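Local coordinates for protein trans-4-hydroxy-L-proline dehydratase (Clostridioides difficile 70-100-2010, PDB 6VXC) that catalyses the dehydration of trans-4-hydroxy-L-proline to (S)-1-pyrroline-5-carboxylate by glycyl radical chemistry, a step in the anaerobic breakdown of hydroxyproline, at residues I280-Y283 with W284-I288; I614-V618 with S619-P623. One frame throughout, in Å; residues are numbered along the deposited sequence.

Contact 1 (I280-Y283 with W284-I288)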
loop_
_atom_site.group_PDB
_atom_site.type_symbol
_atom_site.label_atom_id
_atom_site.label_comp_id
_atom_site.label_asym_id
_atom_site.label_seq_id
_atom_site.Cartn_x
_atom_site.Cartn_y
_atom_site.Cartn_z
ATOM N N ILE A 280 7.443 18.349 11.730
ATOM C CA ILE A 280 7.719 17.673 10.468
ATOM C C ILE A 280 9.014 16.877 10.556
ATOM O O ILE A 280 9.093 15.740 10.076
ATOM C CB ILE A 280 7.730 18.682 9.302
ATOM C CG1 ILE A 280 6.315 19.231 9.049
ATOM C CG2 ILE A 280 8.364 18.060 8.057
ATOM C CD1 ILE A 280 6.273 20.352 8.051
ATOM N N GLN A 281 10.052 17.459 11.164
ATOM C CA GLN A 281 11.313 16.739 11.293
ATOM C C GLN A 281 11.170 15.526 12.206
ATOM O O GLN A 281 11.756 14.474 11.933
ATOM C CB GLN A 281 12.410 17.680 11.804
ATOM C CG GLN A 281 13.799 17.029 11.970
ATOM C CD GLN A 281 14.434 16.600 10.646
ATOM O OE1 GLN A 281 14.916 17.431 9.892
ATOM N NE2 GLN A 281 14.460 15.292 10.376
ATOM N N MET A 282 10.388 15.645 13.281
ATOM C CA MET A 282 10.118 14.483 14.131
ATOM C C MET A 282 9.445 13.370 13.324
ATOM O O MET A 282 9.875 12.212 13.368
ATOM C CB MET A 282 9.253 14.885 15.336
ATOM C CG MET A 282 8.649 13.719 16.149
ATOM S SD MET A 282 9.867 12.748 17.098
ATOM C CE MET A 282 9.733 13.557 18.681
ATOM N N TYR A 283 8.400 13.703 12.562
ATOM C CA TYR A 283 7.766 12.673 11.753
ATOM C C TYR A 283 8.779 12.013 10.830
ATOM O O TYR A 283 8.819 10.782 10.725
ATOM C CB TYR A 283 6.591 13.207 10.921
ATOM C CG TYR A 283 6.241 12.109 9.944
ATOM C CD1 TYR A 283 5.501 11.008 10.353
ATOM C CD2 TYR A 283 6.800 12.083 8.675
ATOM C CE1 TYR A 283 5.256 9.963 9.501
ATOM C CE2 TYR A 283 6.565 11.027 7.816
ATOM C CZ TYR A 283 5.802 9.972 8.243
ATOM O OH TYR A 283 5.568 8.931 7.401
ATOM N N TRP A 284 9.609 12.816 10.146
ATOM C CA TRP A 284 10.493 12.240 9.138
ATOM C C TRP A 284 11.562 11.346 9.760
ATOM O O TRP A 284 11.936 10.327 9.170
ATOM C CB TRP A 284 11.139 13.329 8.271
ATOM C CG TRP A 284 11.850 12.671 7.125
ATOM C CD1 TRP A 284 13.191 12.648 6.889
ATOM C CD2 TRP A 284 11.247 11.867 6.097
ATOM N NE1 TRP A 284 13.462 11.901 5.772
ATOM C CE2 TRP A 284 12.285 11.414 5.260
ATOM C CE3 TRP A 284 9.930 11.505 5.794
ATOM C CZ2 TRP A 284 12.054 10.603 4.153
ATOM C CZ3 TRP A 284 9.696 10.702 4.682
ATOM C CH2 TRP A 284 10.757 10.260 3.879
ATOM N N PHE A 285 12.084 11.718 10.937
ATOM C CA PHE A 285 13.027 10.846 11.637
ATOM C C PHE A 285 12.376 9.513 11.992
ATOM O O PHE A 285 12.978 8.445 11.820
ATOM C CB PHE A 285 13.549 11.537 12.901
ATOM C CG PHE A 285 14.714 12.472 12.667
ATOM C CD1 PHE A 285 15.615 12.250 11.627
ATOM C CD2 PHE A 285 14.927 13.558 13.513
ATOM C CE1 PHE A 285 16.697 13.109 11.417
ATOM C CE2 PHE A 285 16.012 14.427 13.316
ATOM C CZ PHE A 285 16.901 14.202 12.269
ATOM N N VAL A 286 11.154 9.562 12.520
ATOM C CA VAL A 286 10.417 8.338 12.819
ATOM C C VAL A 286 10.220 7.522 11.545
ATOM O O VAL A 286 10.363 6.298 11.549
ATOM C CB VAL A 286 9.069 8.667 13.494
ATOM C CG1 VAL A 286 8.227 7.404 13.653
ATOM C CG2 VAL A 286 9.261 9.366 14.836
ATOM N N HIS A 287 9.894 8.188 10.439
ATOM C CA HIS A 287 9.745 7.502 9.156
ATOM C C HIS A 287 11.035 6.782 8.755
ATOM O O HIS A 287 11.023 5.584 8.460
ATOM C CB HIS A 287 9.328 8.521 8.085
ATOM C CG HIS A 287 9.090 7.939 6.729
ATOM N ND1 HIS A 287 7.845 7.907 6.141
ATOM C CD2 HIS A 287 9.947 7.421 5.816
ATOM C CE1 HIS A 287 7.937 7.356 4.945
ATOM N NE2 HIS A 287 9.203 7.061 4.717
ATOM N N ILE A 288 12.167 7.490 8.784
ATOM C CA ILE A 288 13.452 6.865 8.487
ATOM C C ILE A 288 13.688 5.687 9.422
ATOM O O ILE A 288 14.199 4.640 9.016
ATOM C CB ILE A 288 14.594 7.894 8.597
ATOM C CG1 ILE A 288 14.446 8.964 7.512
ATOM C CG2 ILE A 288 15.961 7.213 8.487
ATOM C CD1 ILE A 288 14.528 8.394 6.128
#

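Contact 2 (I614-V618 with S619-P623)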
loop_
_atom_site.group_PDB
_atom_site.type_symbol
_atom_site.label_atom_id
_atom_site.label_comp_id
_atom_site.label_asym_id
_atom_site.label_seq_id
_atom_site.Cartn_x
_atom_site.Cartn_y
_atom_site.Cartn_z
ATOM N N ILE A 614 -20.014 -17.990 -30.182
ATOM C CA ILE A 614 -20.085 -18.002 -28.720
ATOM C C ILE A 614 -19.441 -16.738 -28.163
ATOM O O ILE A 614 -20.010 -16.049 -27.312
ATOM C CB ILE A 614 -19.413 -19.264 -28.148
ATOM C CG1 ILE A 614 -19.982 -20.545 -28.766
ATOM C CG2 ILE A 614 -19.586 -19.318 -26.618
ATOM C CD1 ILE A 614 -21.389 -20.859 -28.386
ATOM N N LEU A 615 -18.254 -16.395 -28.668
ATOM C CA LEU A 615 -17.574 -15.192 -28.212
ATOM C C LEU A 615 -18.450 -13.952 -28.387
ATOM O O LEU A 615 -18.517 -13.101 -27.498
ATOM C CB LEU A 615 -16.250 -15.033 -28.957
ATOM C CG LEU A 615 -15.449 -13.781 -28.605
ATOM C CD1 LEU A 615 -15.195 -13.737 -27.106
ATOM C CD2 LEU A 615 -14.140 -13.764 -29.376
ATOM N N ASN A 616 -19.155 -13.848 -29.517
ATOM C CA ASN A 616 -20.021 -12.694 -29.729
ATOM C C ASN A 616 -21.146 -12.666 -28.695
ATOM O O ASN A 616 -21.528 -11.595 -28.206
ATOM C CB ASN A 616 -20.600 -12.740 -31.141
ATOM C CG ASN A 616 -21.356 -11.472 -31.515
ATOM O OD1 ASN A 616 -21.140 -10.410 -30.947
ATOM N ND2 ASN A 616 -22.320 -11.614 -32.413
ATOM N N LEU A 617 -21.716 -13.835 -28.383
ATOM C CA LEU A 617 -22.822 -13.886 -27.431
ATOM C C LEU A 617 -22.383 -13.426 -26.046
ATOM O O LEU A 617 -23.031 -12.577 -25.436
ATOM C CB LEU A 617 -23.397 -15.308 -27.361
ATOM C CG LEU A 617 -24.210 -15.834 -28.556
ATOM C CD1 LEU A 617 -24.620 -17.289 -28.338
ATOM C CD2 LEU A 617 -25.432 -14.966 -28.829
ATOM N N VAL A 618 -21.281 -13.987 -25.532
ATOM C CA VAL A 618 -20.900 -13.693 -24.154
ATOM C C VAL A 618 -20.336 -12.292 -24.052
ATOM O O VAL A 618 -20.427 -11.660 -23.000
ATOM C CB VAL A 618 -19.895 -14.723 -23.593
ATOM C CG1 VAL A 618 -20.477 -16.111 -23.617
ATOM C CG2 VAL A 618 -18.589 -14.666 -24.371
ATOM N N SER A 619 -19.737 -11.786 -25.127
ATOM C CA SER A 619 -19.152 -10.453 -25.071
ATOM C C SER A 619 -20.191 -9.364 -25.305
ATOM O O SER A 619 -20.147 -8.316 -24.649
ATOM C CB SER A 619 -18.042 -10.315 -26.114
ATOM O OG SER A 619 -17.064 -11.326 -25.986
ATOM N N ASN A 620 -21.120 -9.589 -26.238
ATOM C CA ASN A 620 -21.950 -8.520 -26.765
ATOM C C ASN A 620 -23.448 -8.721 -26.586
ATOM O O ASN A 620 -24.205 -7.771 -26.808
ATOM C CB ASN A 620 -21.650 -8.316 -28.257
ATOM C CG ASN A 620 -20.180 -8.054 -28.511
ATOM O OD1 ASN A 620 -19.575 -7.225 -27.853
ATOM N ND2 ASN A 620 -19.595 -8.789 -29.452
ATOM N N LYS A 621 -23.913 -9.912 -26.232
ATOM C CA LYS A 621 -25.347 -10.123 -26.073
ATOM C C LYS A 621 -25.706 -10.652 -24.686
ATOM O O LYS A 621 -26.722 -11.328 -24.521
ATOM C CB LYS A 621 -25.909 -11.028 -27.176
ATOM C CG LYS A 621 -26.026 -10.381 -28.576
ATOM C CD LYS A 621 -24.845 -10.643 -29.492
ATOM C CE LYS A 621 -25.213 -10.382 -30.978
ATOM N NZ LYS A 621 -25.405 -8.950 -31.327
ATOM N N THR A 622 -24.906 -10.302 -23.673
ATOM C CA THR A 622 -25.067 -10.826 -22.328
ATOM C C THR A 622 -24.982 -9.696 -21.308
ATOM O O THR A 622 -24.196 -8.758 -21.476
ATOM C CB THR A 622 -23.994 -11.893 -22.037
ATOM O OG1 THR A 622 -24.115 -12.968 -22.976
ATOM C CG2 THR A 622 -24.115 -12.447 -20.596
ATOM N N PRO A 623 -25.796 -9.743 -20.256
ATOM C CA PRO A 623 -25.738 -8.690 -19.237
ATOM C C PRO A 623 -24.344 -8.576 -18.628
ATOM O O PRO A 623 -23.594 -9.550 -18.558
ATOM C CB PRO A 623 -26.773 -9.149 -18.200
ATOM C CG PRO A 623 -27.678 -10.031 -18.932
ATOM C CD PRO A 623 -26.832 -10.746 -19.948
HETATM O O HOH W 1 -23.535 -8.700 -33.835
HETATM O O HOH W 2 -22.348 -7.597 -32.169
#

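Contact 1 (I280-Y283 with W284-I288)
Tyr-283 and His-287, one helical turn apart, are joined by a side-chain hydrogen bond: Tyr-283 OH lies 2.8 Å from His-287 ND1, nearly straight, at the edge of the imidazole and in its plane. Tyr-283 leaves with CG trans to the backbone nitrogen (chi1 168°) and carries its ring forward along helix 276-293, so that OH reaches the imidazole; the two rings meet rim to rim with planes at 65°. Trp-284 sets CZ3 over the centre of the imidazole face. A backbone bond, His-287 N to Tyr-283 O, ties the same two residues, and the regular i to i+4 series runs from Trp-284 N, bonded to Ile-280 O, through Val-286.

An amide-aromatic contact occupies another side of the helix. The bend of Gln-281 at chi2 brings NE2 over the centre of the Phe-285 ring, 3.3 Å from Phe-285 CZ, with the amide inclined by 35° to the ring plane. NE2 is also hydrogen-bonded to Val-90 O, as Trp-284 NE1 is to Gly-91 O.

Two apolar contacts add to these. Met-282 SD comes to 4.1 Å from Val-286 CG2, and Tyr-283 CE2 meets the edge of the indole at Trp-284 CE3.

In this buried setting the phenol bond and the overlying indole would limit rotation of the His-287 ring, and the hydrogen bond to Val-90 O satisfies the Gln-281 nitrogen while the amide lies tilted over the Phe-285 face.

Contact 2 (I614-V618 with S619-P623)
Ser-619 folds its hydroxyl back on Leu-615, one turn earlier, where helix 612-620 ends: with chi1 at -55°, OG stands beside its own backbone nitrogen and donates to Leu-615 O at 2.7 Å. Ser-619 N donates to the same oxygen, and the two donors arrive from opposite faces of the carbonyl plane, a doubled grip on one acceptor. The methyl Leu-615 CD1 lies alongside, 3.2 Å from Ser-619 OG.

Asn-616 works at the more exposed side. Its OD1 receives Asn-620 ND2 at 2.7 Å in a nearly straight bond that lies in the planes of both amides at its two ends, although those planes are turned 62° from each other. The backbone repeats this pairing, Asn-620 N donating to Asn-616 O.

Lys-621, the first residue to leave helical angles, is bent at chi2 (95°), and its methylenes run back past Asn-616, CE standing 3.5 Å from Asn-616 ND2; this side chain also touches a crystal neighbour. One water joins Lys-621 NZ to Asn-616 ND2, weakly on the amide side; another donates to Asn-616 OD1 and takes a weak bond from NZ.

Leu-617 O receives the last i to i+4 bond across this turn, from Lys-621 N, and also accepts from Thr-622 OG1 at 2.7 Å. Both donors stand well out of the carbonyl plane, one on each face.

Asn-588 of helix 575-591 hydrogen-bonds Thr-622 OG1 and also touches Leu-617 and Val-618, while Thr-622 and Pro-623 lean on Tyr-587. The C-terminal turn of helix 612-620 is thereby fastened to helix 575-591, with Phe-595 and Phe-608, from loops, packed against Val-618 and Leu-615 respectively.

In the fold
Both contacts are local, each within one helix of the pyruvate formate lyase-like region, but they lie on opposite sides of the chain's centre, their centres about 55 Å apart and without touching. Contact 1 is core: it occupies the middle of helix 276-293, enclosed by helices 186-189, 252-267 and 324-339, and depends largely on aromatic rings. Contact 2 is peripheral, its centre about 36 Å from that of the chain, against about 19 Å for contact 1, and finishes a helix instead of continuing one. There hydroxyl and amide groups hydrogen-bond to carbonyl oxygens, and waters link a lysine to an asparagine. No helix or strand is common to the two, and both lie away from the probable catalytic residues Cys-454 and Glu-456.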